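Local coordinates for protein transketolase (Campylobacter jejuni, PDB 3L84) that belongs to the thiamine diphosphate-dependent transketolase family, whose chains combine two thiamine diphosphate-binding-type domains with a smaller C-terminal domain, at residues N11-L16 with L76-Y81; L83-L88 with F280-A285; E542-L547 with C554-M559. One frame throughout, in Å; residues are numbered along the deposited sequence.

Interaction 1 of 3, residues N11-L16 with L76-Y81; sequences NTLRFL and LHLSGY
Leu78, on the last turn of helix 69-79, presses one methyl group into a patch formed by Thr12, Leu13 and Leu16 of helix 3-24. The tight part of the contact lies around Leu78 CD1. Leu13 CD2 comes within 3.6 Å of Leu78 CD1, the two side chains crossing at a slant. Leu16 instead meets Leu78 tip to tip, with Leu16 CD1 3.8 Å from Leu78 CD1. Thr12 closes the patch from a third position, its CG2 lying 4.1 Å from Leu78 CD1. Its first torsion sets CG2 anti to the backbone N, which offers the methyl to Leu78 and leaves OG1 to bond with the carbonyl of Glu8 one turn earlier. A beta-branched residue with one apolar and one polar arm therefore suits this site, while leucines supply branched, wholly apolar ends suited to a buried interface. Phe290 and Ile282 also pack on Leu78. The looser side begins where the helix stops, for Gly80 and Tyr81 are partly exposed, in contrast to the buried leucines. At Gly80 the chain turns to a positive phi of 101°, a conformation that glycine takes without pressing a beta carbon on the carbonyl of Ser79. Gly80 N bonds to His77 O at 3.2 Å, and Tyr81 N bonds to Leu76 O at 3.0 Å. Just beyond, the methyl Leu76 CD2 sits over the centre of the Tyr81 ring, 3.6 Å above its plane. Two helices thus meet by apolar side chains within the thiamine diphosphate-binding domain, one of them ending directly beside the contact in a Schellman motif.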
ATOM      1  N   ASN A  11     -22.851  29.088  11.919  1.00  8.87           N
ATOM      2  CA  ASN A  11     -23.916  28.891  10.967  1.00  8.62           C
ATOM      3  C   ASN A  11     -23.587  29.451   9.580  1.00  8.28           C
ATOM      4  O   ASN A  11     -24.007  28.888   8.575  1.00  8.99           O
ATOM      5  CB  ASN A  11     -25.236  29.437  11.536  1.00  8.92           C
ATOM      6  CG  ASN A  11     -25.786  28.541  12.633  1.00 10.63           C
ATOM      7  OD1 ASN A  11     -25.487  27.344  12.670  1.00 12.06           O
ATOM      8  ND2 ASN A  11     -26.574  29.103  13.541  1.00 11.96           N
ATOM      9  N   THR A  12     -22.795  30.519   9.531  1.00  8.44           N
ATOM     10  CA  THR A  12     -22.304  31.049   8.254  1.00  8.39           C
ATOM     11  C   THR A  12     -21.507  29.960   7.557  1.00  8.93           C
ATOM     12  O   THR A  12     -21.701  29.697   6.366  1.00  8.69           O
ATOM     13  CB  THR A  12     -21.469  32.318   8.449  1.00  8.52           C
ATOM     14  OG1 THR A  12     -22.299  33.330   9.064  1.00  8.80           O
ATOM     15  CG2 THR A  12     -20.956  32.854   7.103  1.00 10.09           C
ATOM     16  N   LEU A  13     -20.589  29.330   8.283  1.00  8.70           N
ATOM     17  CA  LEU A  13     -19.824  28.216   7.707  1.00  8.93           C
ATOM     18  C   LEU A  13     -20.730  27.070   7.280  1.00  9.16           C
ATOM     19  O   LEU A  13     -20.503  26.476   6.217  1.00  9.41           O
ATOM     20  CB  LEU A  13     -18.773  27.709   8.695  1.00  9.50           C
ATOM     21  CG  LEU A  13     -17.572  28.600   9.017  1.00  9.03           C
ATOM     22  CD1 LEU A  13     -16.903  28.126  10.324  1.00 11.59           C
ATOM     23  CD2 LEU A  13     -16.568  28.662   7.862  1.00 11.65           C
ATOM     24  N   ARG A  14     -21.718  26.705   8.108  1.00  9.33           N
ATOM     25  CA  ARG A  14     -22.633  25.621   7.753  1.00  9.29           C
ATOM     26  C   ARG A  14     -23.339  25.897   6.450  1.00  9.35           C
ATOM     27  O   ARG A  14     -23.416  25.022   5.573  1.00  9.05           O
ATOM     28  CB  ARG A  14     -23.722  25.433   8.812  1.00  8.58           C
ATOM     29  CG  ARG A  14     -23.273  24.850  10.140  1.00  9.60           C
ATOM     30  CD  ARG A  14     -24.485  24.488  10.997  1.00 10.80           C
ATOM     31  NE  ARG A  14     -24.011  23.621  12.043  1.00 11.59           N
ATOM     32  CZ  ARG A  14     -23.455  23.992  13.177  1.00 10.66           C
ATOM     33  NH1 ARG A  14     -23.465  25.232  13.613  1.00 10.92           N
ATOM     34  NH2 ARG A  14     -22.883  23.051  13.919  1.00 12.05           N
ATOM     35  N   PHE A  15     -23.850  27.111   6.283  1.00  8.86           N
ATOM     36  CA  PHE A  15     -24.711  27.364   5.100  1.00  9.41           C
ATOM     37  C   PHE A  15     -23.924  27.666   3.835  1.00  9.35           C
ATOM     38  O   PHE A  15     -24.363  27.290   2.748  1.00  9.76           O
ATOM     39  CB  PHE A  15     -25.798  28.389   5.403  1.00  9.60           C
ATOM     40  CG  PHE A  15     -26.701  27.952   6.540  1.00  9.64           C
ATOM     41  CD1 PHE A  15     -27.273  26.674   6.524  1.00 13.34           C
ATOM     42  CD2 PHE A  15     -26.984  28.793   7.602  1.00 11.63           C
ATOM     43  CE1 PHE A  15     -28.087  26.238   7.562  1.00 14.15           C
ATOM     44  CE2 PHE A  15     -27.800  28.357   8.645  1.00 13.53           C
ATOM     45  CZ  PHE A  15     -28.332  27.091   8.620  1.00 13.33           C
ATOM     46  N   LEU A  16     -22.714  28.217   3.949  1.00  9.44           N
ATOM     47  CA  LEU A  16     -21.833  28.261   2.778  1.00  9.64           C
ATOM     48  C   LEU A  16     -21.524  26.854   2.310  1.00  9.76           C
ATOM     49  O   LEU A  16     -21.619  26.542   1.125  1.00  9.88           O
ATOM     50  CB  LEU A  16     -20.526  29.029   3.072  1.00  9.78           C
ATOM     51  CG  LEU A  16     -20.605  30.549   3.186  1.00 10.32           C
ATOM     52  CD1 LEU A  16     -19.227  31.109   3.409  1.00 12.30           C
ATOM     53  CD2 LEU A  16     -21.229  31.190   1.914  1.00 14.14           C
ATOM     54  N   LEU A  76     -11.464  29.575   4.251  1.00  7.30           N
ATOM     55  CA  LEU A  76     -10.414  30.341   3.540  1.00  7.63           C
ATOM     56  C   LEU A  76     -11.003  31.606   2.925  1.00  7.08           C
ATOM     57  O   LEU A  76     -10.420  32.699   3.019  1.00  7.38           O
ATOM     58  CB  LEU A  76      -9.738  29.485   2.475  1.00  8.03           C
ATOM     59  CG  LEU A  76      -8.965  28.279   2.976  1.00  8.31           C
ATOM     60  CD1 LEU A  76      -8.396  27.444   1.802  1.00 10.07           C
ATOM     61  CD2 LEU A  76      -7.812  28.672   3.924  1.00 10.25           C
ATOM     62  N   HIS A  77     -12.178  31.499   2.305  1.00  6.83           N
ATOM     63  CA  HIS A  77     -12.827  32.672   1.724  1.00  6.33           C
ATOM     64  C   HIS A  77     -13.140  33.720   2.807  1.00  6.32           C
ATOM     65  O   HIS A  77     -12.845  34.904   2.681  1.00  6.79           O
ATOM     66  CB  HIS A  77     -14.135  32.288   1.028  1.00  6.78           C
ATOM     67  CG  HIS A  77     -14.859  33.480   0.512  1.00  7.23           C
ATOM     68  ND1 HIS A  77     -16.046  33.957   1.027  1.00 11.98           N
ATOM     69  CD2 HIS A  77     -14.462  34.376  -0.418  1.00  6.08           C
ATOM     70  CE1 HIS A  77     -16.375  35.072   0.388  1.00  6.59           C
ATOM     71  NE2 HIS A  77     -15.423  35.352  -0.481  1.00 11.21           N
ATOM     72  N   LEU A  78     -13.766  33.272   3.881  1.00  6.01           N
ATOM     73  CA  LEU A  78     -14.174  34.183   4.954  1.00  7.13           C
ATOM     74  C   LEU A  78     -12.995  34.862   5.628  1.00  7.56           C
ATOM     75  O   LEU A  78     -13.110  36.003   6.071  1.00  7.54           O
ATOM     76  CB  LEU A  78     -14.996  33.443   6.004  1.00  6.54           C
ATOM     77  CG  LEU A  78     -16.398  33.051   5.534  1.00  6.89           C
ATOM     78  CD1 LEU A  78     -16.976  31.922   6.415  1.00  9.85           C
ATOM     79  CD2 LEU A  78     -17.333  34.263   5.555  1.00  9.99           C
ATOM     80  N   SER A  79     -11.883  34.156   5.743  1.00  6.85           N
ATOM     81  CA  SER A  79     -10.692  34.672   6.410  1.00  8.30           C
ATOM     82  C   SER A  79      -9.852  35.590   5.570  1.00  8.56           C
ATOM     83  O   SER A  79      -8.886  36.186   6.109  1.00  9.32           O
ATOM     84  CB  SER A  79      -9.808  33.525   6.896  1.00  9.82           C
ATOM     85  OG  SER A  79     -10.498  32.753   7.843  1.00 12.21           O
ATOM     86  N   GLY A  80     -10.144  35.732   4.262  1.00  8.14           N
ATOM     87  CA  GLY A  80      -9.414  36.669   3.425  1.00  8.27           C
ATOM     88  C   GLY A  80      -8.355  36.083   2.542  1.00  8.25           C
ATOM     89  O   GLY A  80      -7.560  36.848   1.969  1.00  9.06           O
ATOM     90  N   TYR A  81      -8.329  34.772   2.368  1.00  7.24           N
ATOM     91  CA  TYR A  81      -7.423  34.152   1.413  1.00  8.08           C
ATOM     92  C   TYR A  81      -7.899  34.462   0.004  1.00  8.87           C
ATOM     93  O   TYR A  81      -9.013  34.952  -0.213  1.00  8.88           O
ATOM     94  CB  TYR A  81      -7.365  32.655   1.637  1.00  7.86           C
ATOM     95  CG  TYR A  81      -6.601  32.227   2.865  1.00  8.45           C
ATOM     96  CD1 TYR A  81      -7.162  32.301   4.114  1.00  7.42           C
ATOM     97  CD2 TYR A  81      -5.308  31.721   2.773  1.00  7.89           C
ATOM     98  CE1 TYR A  81      -6.461  31.869   5.243  1.00  8.64           C
ATOM     99  CE2 TYR A  81      -4.607  31.314   3.891  1.00  8.05           C
ATOM    100  CZ  TYR A  81      -5.153  31.420   5.109  1.00  8.57           C
ATOM    101  OH  TYR A  81      -4.483  30.989   6.243  1.00 10.13           O
TER

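Interaction 2 of 3, residues L83-L88 with F280-A285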
ATOM      1  N   LEU A  83      -9.489  33.298  -2.452  1.00 10.92           N
ATOM      2  CA  LEU A  83     -10.526  32.346  -2.870  1.00  9.62           C
ATOM      3  C   LEU A  83     -11.803  33.142  -2.768  1.00  9.27           C
ATOM      4  O   LEU A  83     -12.093  33.664  -1.678  1.00  9.77           O
ATOM      5  CB  LEU A  83     -10.541  31.149  -1.935  1.00 10.85           C
ATOM      6  CG  LEU A  83     -11.282  29.919  -2.365  1.00  9.74           C
ATOM      7  CD1 LEU A  83     -10.742  29.314  -3.683  1.00 10.58           C
ATOM      8  CD2 LEU A  83     -11.326  28.810  -1.289  1.00 11.39           C
ATOM      9  N   SER A  84     -12.494  33.329  -3.898  1.00  8.62           N
ATOM     10  CA  SER A  84     -13.630  34.231  -3.985  1.00  7.79           C
ATOM     11  C   SER A  84     -14.963  33.533  -3.757  1.00  7.61           C
ATOM     12  O   SER A  84     -15.070  32.305  -3.768  1.00  7.67           O
ATOM     13  CB  SER A  84     -13.652  34.901  -5.347  1.00  7.65           C
ATOM     14  OG  SER A  84     -13.986  33.972  -6.346  1.00  9.16           O
ATOM     15  N   LEU A  85     -16.010  34.326  -3.602  1.00  8.18           N
ATOM     16  CA  LEU A  85     -17.354  33.792  -3.546  1.00  9.05           C
ATOM     17  C   LEU A  85     -17.706  33.057  -4.838  1.00  8.89           C
ATOM     18  O   LEU A  85     -18.289  31.976  -4.798  1.00  9.29           O
ATOM     19  CB  LEU A  85     -18.369  34.897  -3.247  1.00  9.97           C
ATOM     20  CG  LEU A  85     -19.761  34.413  -2.823  1.00 12.60           C
ATOM     21  CD1 LEU A  85     -19.725  33.704  -1.460  1.00 14.17           C
ATOM     22  CD2 LEU A  85     -20.725  35.613  -2.798  1.00 14.16           C
ATOM     23  N   GLU A  86     -17.324  33.600  -5.982  1.00  8.73           N
ATOM     24  CA  GLU A  86     -17.539  32.905  -7.232  1.00  9.83           C
ATOM     25  C   GLU A  86     -16.845  31.531  -7.243  1.00  8.97           C
ATOM     26  O   GLU A  86     -17.380  30.559  -7.757  1.00  8.80           O
ATOM     27  CB  GLU A  86     -17.070  33.732  -8.428  1.00 11.77           C
ATOM     28  CG  GLU A  86     -17.668  33.278  -9.740  1.00 17.98           C
ATOM     29  CD  GLU A  86     -19.210  33.395  -9.819  1.00 24.08           C
ATOM     30  OE1 GLU A  86     -19.859  34.159  -9.056  1.00 26.39           O
ATOM     31  OE2 GLU A  86     -19.777  32.682 -10.664  1.00 31.89           O
ATOM     32  N   ASP A  87     -15.634  31.466  -6.701  1.00  8.00           N
ATOM     33  CA  ASP A  87     -14.956  30.170  -6.616  1.00  7.16           C
ATOM     34  C   ASP A  87     -15.788  29.150  -5.808  1.00  7.32           C
ATOM     35  O   ASP A  87     -15.896  27.988  -6.174  1.00  7.65           O
ATOM     36  CB  ASP A  87     -13.577  30.328  -5.959  1.00  7.67           C
ATOM     37  CG  ASP A  87     -12.592  31.097  -6.802  1.00  9.09           C
ATOM     38  OD1 ASP A  87     -12.629  31.014  -8.067  1.00 10.64           O
ATOM     39  OD2 ASP A  87     -11.713  31.779  -6.199  1.00 10.52           O
ATOM     40  N   LEU A  88     -16.378  29.607  -4.717  1.00  7.22           N
ATOM     41  CA  LEU A  88     -17.246  28.720  -3.929  1.00  7.33           C
ATOM     42  C   LEU A  88     -18.443  28.232  -4.754  1.00  7.19           C
ATOM     43  O   LEU A  88     -18.845  27.085  -4.635  1.00  7.96           O
ATOM     44  CB  LEU A  88     -17.727  29.404  -2.638  1.00  8.01           C
ATOM     45  CG  LEU A  88     -16.668  29.993  -1.688  1.00  7.92           C
ATOM     46  CD1 LEU A  88     -17.336  30.474  -0.396  1.00 10.31           C
ATOM     47  CD2 LEU A  88     -15.587  28.954  -1.378  1.00  9.55           C
ATOM     48  N   PHE A 280     -25.493  31.476  -0.334  1.00 11.03           N
ATOM     49  CA  PHE A 280     -24.162  32.067  -0.258  1.00 11.30           C
ATOM     50  C   PHE A 280     -24.154  33.408   0.485  1.00 12.52           C
ATOM     51  O   PHE A 280     -23.550  34.385   0.029  1.00 14.94           O
ATOM     52  CB  PHE A 280     -23.546  32.178  -1.650  1.00 11.05           C
ATOM     53  CG  PHE A 280     -23.348  30.851  -2.314  1.00 11.43           C
ATOM     54  CD1 PHE A 280     -22.192  30.111  -2.091  1.00 12.68           C
ATOM     55  CD2 PHE A 280     -24.319  30.308  -3.127  1.00 11.50           C
ATOM     56  CE1 PHE A 280     -22.030  28.858  -2.693  1.00 12.12           C
ATOM     57  CE2 PHE A 280     -24.142  29.072  -3.729  1.00 11.94           C
ATOM     58  CZ  PHE A 280     -22.992  28.347  -3.500  1.00 11.69           C
ATOM     59  N   HIS A 281     -24.862  33.436   1.615  1.00 12.29           N
ATOM     60  CA  HIS A 281     -25.029  34.639   2.405  1.00 12.68           C
ATOM     61  C   HIS A 281     -24.004  34.695   3.521  1.00 11.98           C
ATOM     62  O   HIS A 281     -23.814  33.732   4.260  1.00 13.72           O
ATOM     63  CB  HIS A 281     -26.424  34.662   3.035  1.00 12.78           C
ATOM     64  CG  HIS A 281     -26.667  35.884   3.865  1.00 13.63           C
ATOM     65  ND1 HIS A 281     -26.671  37.147   3.325  1.00 14.86           N
ATOM     66  CD2 HIS A 281     -26.839  36.038   5.199  1.00 14.24           C
ATOM     67  CE1 HIS A 281     -26.864  38.031   4.291  1.00 14.42           C
ATOM     68  NE2 HIS A 281     -26.990  37.381   5.433  1.00 14.13           N
ATOM     69  N   ILE A 282     -23.376  35.852   3.677  1.00 10.68           N
ATOM     70  CA  ILE A 282     -22.445  36.103   4.774  1.00 10.64           C
ATOM     71  C   ILE A 282     -22.951  37.309   5.575  1.00  9.66           C
ATOM     72  O   ILE A 282     -22.889  38.456   5.100  1.00 10.12           O
ATOM     73  CB  ILE A 282     -21.015  36.343   4.247  1.00 11.21           C
ATOM     74  CG1 ILE A 282     -20.571  35.176   3.347  1.00 13.58           C
ATOM     75  CG2 ILE A 282     -20.077  36.600   5.449  1.00 11.70           C
ATOM     76  CD1 ILE A 282     -19.247  35.367   2.596  1.00 16.25           C
ATOM     77  N   PRO A 283     -23.502  37.071   6.779  1.00  9.06           N
ATOM     78  CA  PRO A 283     -23.971  38.213   7.581  1.00  9.43           C
ATOM     79  C   PRO A 283     -22.852  39.153   7.966  1.00  9.97           C
ATOM     80  O   PRO A 283     -21.698  38.723   8.090  1.00  9.86           O
ATOM     81  CB  PRO A 283     -24.562  37.565   8.839  1.00 10.30           C
ATOM     82  CG  PRO A 283     -24.660  36.142   8.563  1.00 10.69           C
ATOM     83  CD  PRO A 283     -23.721  35.795   7.472  1.00  9.77           C
ATOM     84  N   GLN A 284     -23.176  40.422   8.155  1.00  9.98           N
ATOM     85  CA  GLN A 284     -22.162  41.433   8.510  1.00 10.54           C
ATOM     86  C   GLN A 284     -21.269  41.135   9.696  1.00 11.03           C
ATOM     87  O   GLN A 284     -20.061  41.279   9.583  1.00 10.83           O
ATOM     88  CB  GLN A 284     -22.828  42.799   8.751  1.00 12.15           C
ATOM     89  CG  GLN A 284     -23.058  43.570   7.493  1.00 15.30           C
ATOM     90  CD  GLN A 284     -21.771  43.995   6.819  1.00 17.31           C
ATOM     91  OE1 GLN A 284     -21.490  43.584   5.695  1.00 20.21           O
ATOM     92  NE2 GLN A 284     -20.969  44.795   7.498  1.00 16.14           N
ATOM     93  N   ALA A 285     -21.820  40.777  10.850  1.00 11.66           N
ATOM     94  CA  ALA A 285     -20.988  40.588  12.045  1.00 12.09           C
ATOM     95  C   ALA A 285     -19.969  39.493  11.802  1.00 12.01           C
ATOM     96  O   ALA A 285     -18.793  39.638  12.154  1.00 11.75           O
ATOM     97  CB  ALA A 285     -21.854  40.279  13.304  1.00 12.13           C
TER
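Leu85 and Leu88, both on the short helix 85-88, lie against Phe280 and Ile282 of the loop that leads into helix 284-291. The single-turn helix starts with a capping box, formed by Ser84 and Asp87, and the whole contact belongs to the thiamine diphosphate-binding domain. Its apolar part is modest and only partly buried. Leu85 CD1 approaches Phe280 CB to 4.1 Å and Ile282 CD1 to 4.4 Å. With its CG anti to the backbone N (chi1 -165°), Leu85 carries its methyl ends toward the loop although its beta carbon does not head there. Leu88 meets the ring at Phe280 CE1, its carbonyl O lying nearest at 4.1 Å and its CB next at 4.3 Å. Phenylalanine suits this place because its long side chain spans from CB, against Leu85, to CE1, against Leu88, and also packs on Met20. Phe280 itself has left-handed helical backbone angles, and its N donates to Asp19 OD2, a tie between the loop and helix 3-24. The polar part lies away from the loop and organises the helix start. Ser84 is the N-cap, its short hydroxyl side chain able to reach Asp87 N, while the carboxylate of Asp87 returns to the backbone of that same serine. Leu88 N closes the first turn on Ser84 O. In the box, Asp87 N donates to Ser84 OG at 3.0 Å, and Ser84 N donates almost straight, at 176° and 2.9 Å, on the anti side of Asp87 OD2 but 34° out of the carboxylate plane.

Interaction 3 of 3, residues E542-L547 with C554-M559; sequences ESANEL and CNVVSM
Helix 542-547 and strand 554-558 run almost exactly antiparallel, at 176°, their axes approaching to 8.7 Å and Ala544 CA lying only 5.9 Å from Cys554 CA. Small residues make this close approach possible. Ala544 directs its single methyl group at the strand, where Ala544 CB stands 3.9 Å from Cys554 CB. The same methyl meets Val556 CG2 at 3.4 Å, tighter than usual for two carbons. Val556 turns CG1 anti to its backbone N (chi1 179°), which leaves CG2 beside that N as the branch that meets the alanine. One turn further along the helix, Leu547 lies alongside the sulfur of Cys554. The SG atom is 3.7 Å from both Leu547 CB and Leu547 CD1, so it rests against the base and one end of the same side chain. Cysteine suits this buried position, being compact yet carrying a large, polarisable atom. The helix is the crossover of a beta-alpha-beta unit: strand 528-532 leads into helix 537-549, and strand 554-558 then returns parallel to the first strand and beside it in the sheet of the C-terminal domain. Leu530 on that neighbouring strand packs against Cys554 and Ser543, while helix 622-629 lies on another side of the helix, with Ile629 against Leu547. The beta carbon of Asn555 heads away from the helix. Buried there, its amide is satisfied at both ends, OD1 accepting from the backbone N of Ser523 and ND2 donating to the carbonyl of Leu576. The helix surface not packed on the strand carries polar residues: exposed Asn545 bonds weakly through OD1 to Lys521, and Glu546, partly exposed, accepts a bond from Gln550 through OE2.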
ATOM      1  N   GLU A 542      27.585  -7.207 -23.340  1.00  8.96           N
ATOM      2  CA  GLU A 542      28.246  -8.475 -23.593  1.00  9.57           C
ATOM      3  C   GLU A 542      27.557  -9.234 -24.702  1.00  8.92           C
ATOM      4  O   GLU A 542      28.219  -9.851 -25.547  1.00  9.57           O
ATOM      5  CB  GLU A 542      28.312  -9.330 -22.322  1.00 10.74           C
ATOM      6  CG  GLU A 542      29.151  -8.691 -21.174  1.00 14.08           C
ATOM      7  CD  GLU A 542      30.642  -8.920 -21.292  1.00 20.33           C
ATOM      8  OE1 GLU A 542      31.096 -10.042 -21.008  1.00 23.67           O
ATOM      9  OE2 GLU A 542      31.358  -7.956 -21.635  1.00 21.17           O
ATOM     10  N   SER A 543      26.227  -9.186 -24.732  1.00  8.05           N
ATOM     11  CA  SER A 543      25.481  -9.880 -25.775  1.00  8.53           C
ATOM     12  C   SER A 543      25.687  -9.229 -27.147  1.00  8.51           C
ATOM     13  O   SER A 543      25.832  -9.918 -28.153  1.00  8.25           O
ATOM     14  CB  SER A 543      23.993  -9.955 -25.450  1.00  9.00           C
ATOM     15  OG  SER A 543      23.792 -10.714 -24.257  1.00  8.82           O
ATOM     16  N   ALA A 544      25.750  -7.904 -27.175  1.00  8.34           N
ATOM     17  CA  ALA A 544      25.999  -7.185 -28.414  1.00  9.66           C
ATOM     18  C   ALA A 544      27.403  -7.521 -28.956  1.00 10.36           C
ATOM     19  O   ALA A 544      27.583  -7.721 -30.144  1.00 10.12           O
ATOM     20  CB  ALA A 544      25.859  -5.691 -28.200  1.00  9.96           C
ATOM     21  N   ASN A 545      28.382  -7.655 -28.067  1.00 11.14           N
ATOM     22  CA  ASN A 545      29.753  -8.048 -28.478  1.00 11.98           C
ATOM     23  C   ASN A 545      29.729  -9.445 -29.099  1.00 12.26           C
ATOM     24  O   ASN A 545      30.367  -9.699 -30.116  1.00 12.64           O
ATOM     25  CB  ASN A 545      30.703  -8.053 -27.265  1.00 13.38           C
ATOM     26  CG  ASN A 545      31.109  -6.676 -26.830  1.00 18.70           C
ATOM     27  OD1 ASN A 545      31.020  -5.717 -27.606  1.00 24.89           O
ATOM     28  ND2 ASN A 545      31.551  -6.550 -25.563  1.00 22.61           N
ATOM     29  N   GLU A 546      28.988 -10.372 -28.501  1.00 11.47           N
ATOM     30  CA  GLU A 546      28.860 -11.697 -29.072  1.00 12.43           C
ATOM     31  C   GLU A 546      28.139 -11.673 -30.431  1.00 11.17           C
ATOM     32  O   GLU A 546      28.570 -12.338 -31.379  1.00 11.75           O
ATOM     33  CB  GLU A 546      28.163 -12.648 -28.084  1.00 13.30           C
ATOM     34  CG  GLU A 546      27.999 -14.095 -28.585  1.00 16.23           C
ATOM     35  CD  GLU A 546      29.320 -14.803 -28.838  1.00 17.70           C
ATOM     36  OE1 GLU A 546      30.332 -14.393 -28.225  1.00 21.41           O
ATOM     37  OE2 GLU A 546      29.338 -15.775 -29.642  1.00 21.97           O
ATOM     38  N   LEU A 547      27.051 -10.913 -30.534  1.00 11.43           N
ATOM     39  CA  LEU A 547      26.309 -10.783 -31.785  1.00 10.29           C
ATOM     40  C   LEU A 547      27.211 -10.190 -32.878  1.00 10.87           C
ATOM     41  O   LEU A 547      27.206 -10.674 -33.995  1.00 10.60           O
ATOM     42  CB  LEU A 547      25.029  -9.949 -31.594  1.00 11.00           C
ATOM     43  CG  LEU A 547      23.838 -10.614 -30.880  1.00 10.98           C
ATOM     44  CD1 LEU A 547      22.898  -9.581 -30.324  1.00 12.11           C
ATOM     45  CD2 LEU A 547      23.090 -11.553 -31.810  1.00 11.69           C
ATOM     46  N   CYS A 554      25.048  -4.147 -33.978  1.00 10.99           N
ATOM     47  CA  CYS A 554      24.144  -3.825 -32.880  1.00 11.54           C
ATOM     48  C   CYS A 554      24.327  -2.431 -32.304  1.00 11.01           C
ATOM     49  O   CYS A 554      25.453  -1.907 -32.243  1.00 11.86           O
ATOM     50  CB  CYS A 554      24.386  -4.761 -31.717  1.00 11.82           C
ATOM     51  SG  CYS A 554      24.015  -6.439 -32.010  1.00 15.14           S
ATOM     52  N   ASN A 555      23.209  -1.808 -31.952  1.00 10.19           N
ATOM     53  CA  ASN A 555      23.187  -0.695 -31.002  1.00  9.81           C
ATOM     54  C   ASN A 555      22.943  -1.231 -29.601  1.00  9.33           C
ATOM     55  O   ASN A 555      22.263  -2.229 -29.436  1.00  9.47           O
ATOM     56  CB  ASN A 555      22.076   0.319 -31.345  1.00  9.82           C
ATOM     57  CG  ASN A 555      22.418   1.235 -32.510  1.00 10.64           C
ATOM     58  OD1 ASN A 555      23.491   1.141 -33.137  1.00 10.04           O
ATOM     59  ND2 ASN A 555      21.504   2.179 -32.773  1.00 11.94           N
ATOM     60  N   VAL A 556      23.464  -0.534 -28.586  1.00  8.57           N
ATOM     61  CA  VAL A 556      23.111  -0.795 -27.197  1.00  8.09           C
ATOM     62  C   VAL A 556      22.707   0.537 -26.585  1.00  8.88           C
ATOM     63  O   VAL A 556      23.452   1.522 -26.654  1.00  8.55           O
ATOM     64  CB  VAL A 556      24.259  -1.409 -26.394  1.00  9.53           C
ATOM     65  CG1 VAL A 556      23.828  -1.625 -24.949  1.00 10.73           C
ATOM     66  CG2 VAL A 556      24.725  -2.753 -27.016  1.00 10.20           C
ATOM     67  N   VAL A 557      21.521   0.533 -26.013  1.00  8.45           N
ATOM     68  CA  VAL A 557      20.917   1.669 -25.369  1.00  8.43           C
ATOM     69  C   VAL A 557      20.767   1.417 -23.888  1.00  8.85           C
ATOM     70  O   VAL A 557      20.228   0.378 -23.481  1.00  9.53           O
ATOM     71  CB  VAL A 557      19.514   1.923 -25.976  1.00  9.24           C
ATOM     72  CG1 VAL A 557      18.722   2.980 -25.152  1.00 11.01           C
ATOM     73  CG2 VAL A 557      19.601   2.345 -27.453  1.00 10.28           C
ATOM     74  N   SER A 558      21.263   2.365 -23.096  1.00  8.80           N
ATOM     75  CA  SER A 558      20.976   2.400 -21.669  1.00  8.64           C
ATOM     76  C   SER A 558      19.801   3.342 -21.418  1.00  8.83           C
ATOM     77  O   SER A 558      19.792   4.472 -21.937  1.00  9.15           O
ATOM     78  CB  SER A 558      22.195   2.841 -20.871  1.00  9.27           C
ATOM     79  OG  SER A 558      21.875   2.854 -19.468  1.00  9.75           O
HETATM   80  N   MSE A 559      18.806   2.872 -20.687  1.00  9.11           N
HETATM   81  CA  MSE A 559      17.607   3.643 -20.401  1.00  9.20           C
HETATM   82  C   MSE A 559      17.428   3.792 -18.895  1.00  9.30           C
HETATM   83  O   MSE A 559      16.564   3.140 -18.273  1.00 10.38           O
HETATM   84  CB  MSE A 559      16.383   2.973 -21.026  1.00 10.32           C
HETATM   85  CG  MSE A 559      15.097   3.828 -20.953  1.00 10.51           C
HETATM   86 SE   MSE A 559      13.489   2.922 -21.443  0.60 15.49          SE
HETATM   87  CE  MSE A 559      13.507   1.676 -19.968  1.00 15.17           C
TER

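Interactions 1 and 2 are neighbours, their centres 6 Å apart, in the thiamine diphosphate-binding domain. They share a boundary: Ile282 packs on Leu78, and Pro283 lies against Thr12. Helices 69-79 and 85-88 also follow each other in the chain. Interaction 3 belongs to the C-terminal domain on the other side of the chain's centre, its nearest atoms about 40 Å from either. None has a hydrogen bond across its segments, but the chemistry differs with place. Leucine and threonine methyls join the buried helix pair of interaction 1; an aromatic side chain meets leucines beside a capping box at the partly buried loop of interaction 2; alanine, cysteine and valine let helix and strand approach closely in buried interaction 3.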